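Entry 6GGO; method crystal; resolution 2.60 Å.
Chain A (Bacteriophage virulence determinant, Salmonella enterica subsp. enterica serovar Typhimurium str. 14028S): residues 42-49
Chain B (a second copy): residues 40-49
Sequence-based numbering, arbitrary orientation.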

# COMPACT_ATOMS: atom_id res chain seq x y z
N PRO A 42 5.53 -6.47 -6.80
CA PRO A 42 6.67 -5.54 -6.77
C PRO A 42 6.26 -4.08 -6.69
O PRO A 42 7.00 -3.27 -6.11
CB PRO A 42 7.41 -5.85 -8.08
CG PRO A 42 7.03 -7.24 -8.40
CD PRO A 42 5.62 -7.40 -7.94
N MET A 43 5.11 -3.71 -7.26
CA MET A 43 4.69 -2.32 -7.30
C MET A 43 4.31 -1.77 -5.93
O MET A 43 4.32 -0.55 -5.74
CB MET A 43 3.49 -2.17 -8.25
CG MET A 43 3.75 -2.56 -9.69
SD MET A 43 4.35 -1.20 -10.70
CE MET A 43 4.33 -1.96 -12.32
N CYS A 44 3.97 -2.64 -4.98
CA CYS A 44 3.46 -2.22 -3.68
C CYS A 44 4.42 -2.51 -2.54
O CYS A 44 4.02 -2.41 -1.37
CB CYS A 44 2.11 -2.89 -3.41
SG CYS A 44 1.08 -3.05 -4.88
N LEU A 45 5.67 -2.88 -2.84
CA LEU A 45 6.61 -3.19 -1.77
C LEU A 45 6.87 -1.97 -0.90
O LEU A 45 7.01 -2.09 0.32
CB LEU A 45 7.91 -3.72 -2.36
CG LEU A 45 7.79 -5.02 -3.17
CD1 LEU A 45 9.14 -5.43 -3.72
CD2 LEU A 45 7.18 -6.15 -2.34
N ALA A 46 6.91 -0.78 -1.51
CA ALA A 46 7.12 0.43 -0.73
C ALA A 46 6.00 0.63 0.29
O ALA A 46 6.26 1.05 1.43
CB ALA A 46 7.21 1.65 -1.66
N GLU A 47 4.76 0.32 -0.08
CA GLU A 47 3.64 0.49 0.84
C GLU A 47 3.68 -0.55 1.95
O GLU A 47 3.40 -0.23 3.11
CB GLU A 47 2.31 0.39 0.07
CG GLU A 47 1.07 0.73 0.89
CD GLU A 47 1.03 2.17 1.38
OE1 GLU A 47 1.12 3.09 0.53
OE2 GLU A 47 0.90 2.38 2.60
N TYR A 48 4.02 -1.80 1.62
CA TYR A 48 4.16 -2.83 2.64
C TYR A 48 5.24 -2.46 3.65
O TYR A 48 5.14 -2.82 4.83
CB TYR A 48 4.49 -4.17 1.99
CG TYR A 48 3.43 -4.69 1.04
CD1 TYR A 48 2.08 -4.44 1.26
CD2 TYR A 48 3.79 -5.43 -0.08
CE1 TYR A 48 1.12 -4.91 0.39
CE2 TYR A 48 2.83 -5.91 -0.95
CZ TYR A 48 1.50 -5.65 -0.71
OH TYR A 48 0.54 -6.12 -1.58
N LEU A 49 6.28 -1.76 3.21
CA LEU A 49 7.40 -1.42 4.08
C LEU A 49 7.15 -0.14 4.86
O LEU A 49 7.50 -0.07 6.05
CB LEU A 49 8.68 -1.27 3.25
CG LEU A 49 9.94 -0.89 4.04
CD1 LEU A 49 10.32 -2.03 4.96
CD2 LEU A 49 11.08 -0.54 3.10
N LEU B 40 -2.03 6.85 -8.97
CA LEU B 40 -1.83 5.78 -8.01
C LEU B 40 -1.62 4.46 -8.74
O LEU B 40 -2.12 4.25 -9.85
CB LEU B 40 -3.02 5.66 -7.05
CG LEU B 40 -3.43 6.93 -6.29
CD1 LEU B 40 -4.71 6.68 -5.50
CD2 LEU B 40 -2.31 7.40 -5.38
N GLU B 41 -0.87 3.56 -8.11
CA GLU B 41 -0.66 2.23 -8.67
C GLU B 41 -1.93 1.40 -8.58
O GLU B 41 -2.36 1.08 -7.46
CB GLU B 41 0.48 1.52 -7.94
CG GLU B 41 1.86 2.01 -8.33
CD GLU B 41 2.22 1.65 -9.76
OE1 GLU B 41 3.26 2.13 -10.25
OE2 GLU B 41 1.45 0.89 -10.39
N PRO B 42 -2.57 1.03 -9.70
CA PRO B 42 -3.80 0.23 -9.60
C PRO B 42 -3.65 -1.05 -8.81
O PRO B 42 -4.63 -1.50 -8.19
CB PRO B 42 -4.13 -0.06 -11.07
CG PRO B 42 -3.50 1.04 -11.83
CD PRO B 42 -2.24 1.36 -11.10
N MET B 43 -2.47 -1.67 -8.81
CA MET B 43 -2.29 -2.94 -8.12
C MET B 43 -2.33 -2.79 -6.60
O MET B 43 -2.55 -3.78 -5.90
CB MET B 43 -0.96 -3.58 -8.54
CG MET B 43 -0.87 -3.90 -10.02
SD MET B 43 -1.49 -5.55 -10.41
CE MET B 43 -1.08 -5.67 -12.15
N CYS B 44 -2.12 -1.58 -6.09
CA CYS B 44 -2.01 -1.35 -4.65
C CYS B 44 -3.19 -0.57 -4.09
O CYS B 44 -3.14 -0.14 -2.93
CB CYS B 44 -0.70 -0.63 -4.35
SG CYS B 44 0.68 -1.13 -5.40
N LEU B 45 -4.24 -0.35 -4.88
CA LEU B 45 -5.38 0.42 -4.41
C LEU B 45 -6.07 -0.27 -3.23
O LEU B 45 -6.53 0.39 -2.30
CB LEU B 45 -6.37 0.64 -5.55
CG LEU B 45 -5.82 1.44 -6.74
CD1 LEU B 45 -6.87 1.55 -7.82
CD2 LEU B 45 -5.35 2.82 -6.31
N ALA B 46 -6.14 -1.61 -3.26
CA ALA B 46 -6.73 -2.34 -2.15
C ALA B 46 -5.96 -2.08 -0.86
O ALA B 46 -6.56 -2.01 0.22
CB ALA B 46 -6.75 -3.84 -2.46
N GLU B 47 -4.64 -1.95 -0.95
CA GLU B 47 -3.83 -1.68 0.23
C GLU B 47 -4.06 -0.26 0.73
O GLU B 47 -4.12 -0.02 1.94
CB GLU B 47 -2.35 -1.90 -0.09
CG GLU B 47 -1.43 -1.86 1.12
CD GLU B 47 -1.73 -2.97 2.11
OE1 GLU B 47 -2.01 -2.66 3.28
OE2 GLU B 47 -1.68 -4.15 1.70
N TYR B 48 -4.18 0.71 -0.19
CA TYR B 48 -4.49 2.07 0.22
C TYR B 48 -5.84 2.14 0.93
O TYR B 48 -6.00 2.90 1.89
CB TYR B 48 -4.52 3.00 -1.00
CG TYR B 48 -3.22 3.15 -1.76
CD1 TYR B 48 -2.00 3.11 -1.11
CD2 TYR B 48 -3.23 3.34 -3.14
CE1 TYR B 48 -0.81 3.25 -1.81
CE2 TYR B 48 -2.06 3.49 -3.84
CZ TYR B 48 -0.85 3.44 -3.18
OH TYR B 48 0.31 3.59 -3.90
N LEU B 49 -6.81 1.34 0.49
CA LEU B 49 -8.18 1.41 1.00
C LEU B 49 -8.38 0.59 2.26
O LEU B 49 -9.08 1.05 3.18
CB LEU B 49 -9.16 0.94 -0.08
CG LEU B 49 -10.65 0.96 0.30
CD1 LEU B 49 -11.14 2.39 0.49
CD2 LEU B 49 -11.50 0.23 -0.72

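The two copies are joined covalently where they come closest. Cys44(A) SG and Cys44(B) SG lie 2.0 Å apart in a disulfide with a chi3 of -82°, near the right angle that such bonds favour. Both cysteines adopt the m rotamer and direct CA-to-CB toward the other copy, so the bridge spans a CA-CA separation of only 5.6 Å. Each Cys44 occupies the N-cap position of a helix, and Cys44 O accepts a hydrogen bond from Tyr48 N of its own chain (3.1 Å in both copies). The link therefore sits at the helix starts, and the helices run onward at 22° to one another, their axes no closer than 10.7 Å.

The space between the helices is filled by the Glu47 side chains. Their aliphatic portions meet, Glu47(A) CG lying 3.6 Å from Glu47(B) CG, and each carboxylate then passes to the tyrosine of the opposite copy. Glu47(A) OE1 approaches Tyr48(B) CE1 at 3.0 Å, and Glu47(B) OE2 approaches Tyr48(A) CE1 at 3.2 Å; both oxygens lie at the ring edge, near its plane, where the polarised C-H groups of an aromatic ring suit a negative charge. Although Tyr48 points CA-to-CB sideways, its ring reaches close enough to border this pocket in both copies.

Beside the disulfide, the methionines pack against its sulfurs: Met43(A) CB is 4.1 Å from Cys44(B) SG, and Met43(B) CB is 4.2 Å from Cys44(A) SG. The two methionines share the m, m, t conformation. Glu41(B) reaches across, placing its OE1 3.5 Å from Met43(A) SD; this contact has no counterpart here, because the chain A stretch begins at Pro42(A). No hydrogen bond crosses between the stretches; the disulfide and close packing join them, burying 407 Å² in total.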